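Side-chain contact in cutm, flavoprotein of carbon monoxide dehydrogenase (Hydrogenophaga pseudoflava, PDB 1FFV), which binds FAD and probably passes electrons from carbon monoxide oxidation through the flavin to an external acceptor: residues S210-A215 against R277-A282. Numbering follows the deposited sequence.
Sequences SHIRIA and RALNAA
One methyl, CD2 of L279, makes the closest approach to both isoleucines facing it, meeting CD1 of I212 and CD1 of I214, each at 3.9 Å. The setting is a helix layer packed on an antiparallel sheet in the C-terminal domain, where helix 264-285 lies on one face of the sheet built from strands 180-186, 196-205, 208-217 and 224-225. I212 and I214, two apart on strand 208-217, lie on that face, and L279 crosses each of them at about a right angle. They reach the leucine by different routes. I212 has CG1 anti to the backbone N (chi1 -173°), and CD1 then turns off that line. I214 instead sets CG1 anti to the carbonyl carbon (chi1 -58°), with CD1 extended. All three side chains are buried, with L233, L234 and, from helix 240-252, V243 and A246 adding to the apolar layer.

R213, between the two isoleucines, belongs to the other face. Its NH2 forms a salt bridge with E133, while CE1 of H211 lies 3.8 Å above the guanidinium plane of R213, offset toward its rim. R213 NH1 returns to its own strand, donating to the carbonyl O of I212 at 2.9 Å from above the carbonyl plane, 50° out of it.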
ATOM      1  N   SER C 210      13.108  62.622  38.549  1.00 37.50           N
ATOM      2  CA  SER C 210      14.309  63.320  38.086  1.00 36.43           C
ATOM      3  C   SER C 210      14.698  63.023  36.631  1.00 35.59           C
ATOM      4  O   SER C 210      15.485  63.762  36.031  1.00 35.61           O
ATOM      5  CB  SER C 210      15.490  63.031  39.020  1.00 36.54           C
ATOM      6  OG  SER C 210      15.766  61.644  39.105  1.00 36.97           O
ATOM      7  N   HIS C 211      14.145  61.947  36.076  1.00 34.38           N
ATOM      8  CA  HIS C 211      14.410  61.539  34.697  1.00 33.11           C
ATOM      9  C   HIS C 211      13.209  60.750  34.173  1.00 32.44           C
ATOM     10  O   HIS C 211      12.686  59.877  34.870  1.00 32.34           O
ATOM     11  CB  HIS C 211      15.680  60.682  34.641  1.00 32.76           C
ATOM     12  CG  HIS C 211      15.892  59.987  33.331  1.00 32.23           C
ATOM     13  ND1 HIS C 211      16.478  60.606  32.246  1.00 31.84           N
ATOM     14  CD2 HIS C 211      15.605  58.726  32.934  1.00 31.91           C
ATOM     15  CE1 HIS C 211      16.541  59.755  31.239  1.00 31.78           C
ATOM     16  NE2 HIS C 211      16.018  58.608  31.630  1.00 31.79           N
ATOM     17  N   ILE C 212      12.788  61.030  32.938  1.00 31.27           N
ATOM     18  CA  ILE C 212      11.637  60.333  32.378  1.00 30.28           C
ATOM     19  C   ILE C 212      11.617  60.188  30.847  1.00 29.88           C
ATOM     20  O   ILE C 212      11.854  61.143  30.107  1.00 29.25           O
ATOM     21  CB  ILE C 212      10.307  60.996  32.874  1.00 29.96           C
ATOM     22  CG1 ILE C 212       9.086  60.174  32.445  1.00 29.74           C
ATOM     23  CG2 ILE C 212      10.204  62.429  32.375  1.00 29.77           C
ATOM     24  CD1 ILE C 212       9.014  58.799  33.077  1.00 29.25           C
ATOM     25  N   ARG C 213      11.363  58.960  30.397  1.00 29.69           N
ATOM     26  CA  ARG C 213      11.257  58.620  28.978  1.00 29.37           C
ATOM     27  C   ARG C 213       9.974  57.824  28.827  1.00 29.37           C
ATOM     28  O   ARG C 213       9.817  56.779  29.465  1.00 29.54           O
ATOM     29  CB  ARG C 213      12.403  57.717  28.511  1.00 29.48           C
ATOM     30  CG  ARG C 213      13.631  58.398  27.914  1.00 29.45           C
ATOM     31  CD  ARG C 213      13.383  59.772  27.327  1.00 29.71           C
ATOM     32  NE  ARG C 213      14.661  60.458  27.144  1.00 29.16           N
ATOM     33  CZ  ARG C 213      15.088  61.472  27.896  1.00 29.39           C
ATOM     34  NH1 ARG C 213      14.330  61.945  28.879  1.00 28.48           N
ATOM     35  NH2 ARG C 213      16.313  61.955  27.720  1.00 29.07           N
ATOM     36  N   ILE C 214       9.065  58.308  27.983  1.00 28.75           N
ATOM     37  CA  ILE C 214       7.800  57.624  27.741  1.00 28.10           C
ATOM     38  C   ILE C 214       7.642  57.383  26.242  1.00 28.26           C
ATOM     39  O   ILE C 214       7.748  58.319  25.449  1.00 28.21           O
ATOM     40  CB  ILE C 214       6.592  58.458  28.241  1.00 27.88           C
ATOM     41  CG1 ILE C 214       6.722  58.753  29.737  1.00 27.40           C
ATOM     42  CG2 ILE C 214       5.293  57.713  27.976  1.00 27.02           C
ATOM     43  CD1 ILE C 214       5.690  59.725  30.268  1.00 26.93           C
ATOM     44  N   ALA C 215       7.396  56.129  25.861  1.00 28.30           N
ATOM     45  CA  ALA C 215       7.221  55.762  24.458  1.00 28.21           C
ATOM     46  C   ALA C 215       5.996  54.856  24.276  1.00 28.66           C
ATOM     47  O   ALA C 215       5.695  54.013  25.130  1.00 28.35           O
ATOM     48  CB  ALA C 215       8.481  55.106  23.913  1.00 27.96           C
ATOM     49  N   ARG C 277      -0.201  52.475  33.990  1.00 31.40           N
ATOM     50  CA  ARG C 277       0.382  51.246  34.540  1.00 31.68           C
ATOM     51  C   ARG C 277       1.909  51.220  34.442  1.00 31.82           C
ATOM     52  O   ARG C 277       2.586  50.754  35.356  1.00 32.32           O
ATOM     53  CB  ARG C 277      -0.205  50.010  33.855  1.00 31.88           C
ATOM     54  CG  ARG C 277      -1.672  49.789  34.165  1.00 31.85           C
ATOM     55  CD  ARG C 277      -2.267  48.620  33.405  1.00 31.77           C
ATOM     56  NE  ARG C 277      -3.638  48.377  33.846  1.00 31.41           N
ATOM     57  CZ  ARG C 277      -4.271  47.210  33.757  1.00 30.98           C
ATOM     58  NH1 ARG C 277      -3.664  46.150  33.223  1.00 30.38           N
ATOM     59  NH2 ARG C 277      -5.499  47.093  34.253  1.00 30.42           N
ATOM     60  N   ALA C 278       2.448  51.718  33.331  1.00 31.91           N
ATOM     61  CA  ALA C 278       3.898  51.744  33.128  1.00 31.77           C
ATOM     62  C   ALA C 278       4.574  52.694  34.116  1.00 31.64           C
ATOM     63  O   ALA C 278       5.530  52.320  34.800  1.00 31.52           O
ATOM     64  CB  ALA C 278       4.231  52.137  31.687  1.00 31.35           C
ATOM     65  N   LEU C 279       4.056  53.915  34.196  1.00 31.66           N
ATOM     66  CA  LEU C 279       4.593  54.919  35.105  1.00 31.78           C
ATOM     67  C   LEU C 279       4.571  54.405  36.542  1.00 32.53           C
ATOM     68  O   LEU C 279       5.563  54.533  37.270  1.00 32.60           O
ATOM     69  CB  LEU C 279       3.787  56.212  34.998  1.00 30.69           C
ATOM     70  CG  LEU C 279       3.913  56.966  33.672  1.00 30.09           C
ATOM     71  CD1 LEU C 279       2.895  58.085  33.612  1.00 29.00           C
ATOM     72  CD2 LEU C 279       5.328  57.501  33.504  1.00 29.58           C
ATOM     73  N   ASN C 280       3.458  53.781  36.926  1.00 33.34           N
ATOM     74  CA  ASN C 280       3.299  53.237  38.272  1.00 34.17           C
ATOM     75  C   ASN C 280       4.252  52.085  38.562  1.00 34.18           C
ATOM     76  O   ASN C 280       4.839  52.016  39.642  1.00 34.17           O
ATOM     77  CB  ASN C 280       1.852  52.801  38.507  1.00 34.78           C
ATOM     78  CG  ASN C 280       0.967  53.947  38.960  1.00 35.65           C
ATOM     79  OD1 ASN C 280       0.043  54.343  38.246  1.00 36.14           O
ATOM     80  ND2 ASN C 280       1.242  54.479  40.146  1.00 35.71           N
ATOM     81  N   ALA C 281       4.417  51.196  37.589  1.00 34.40           N
ATOM     82  CA  ALA C 281       5.303  50.052  37.744  1.00 34.70           C
ATOM     83  C   ALA C 281       6.751  50.523  37.745  1.00 34.96           C
ATOM     84  O   ALA C 281       7.588  49.973  38.462  1.00 34.96           O
ATOM     85  CB  ALA C 281       5.070  49.046  36.621  1.00 34.45           C
ATOM     86  N   ALA C 282       7.036  51.548  36.945  1.00 35.26           N
ATOM     87  CA  ALA C 282       8.381  52.103  36.861  1.00 35.73           C
ATOM     88  C   ALA C 282       8.772  52.751  38.184  1.00 36.18           C
ATOM     89  O   ALA C 282       9.847  52.484  38.716  1.00 35.99           O
ATOM     90  CB  ALA C 282       8.469  53.112  35.734  1.00 35.58           C
TER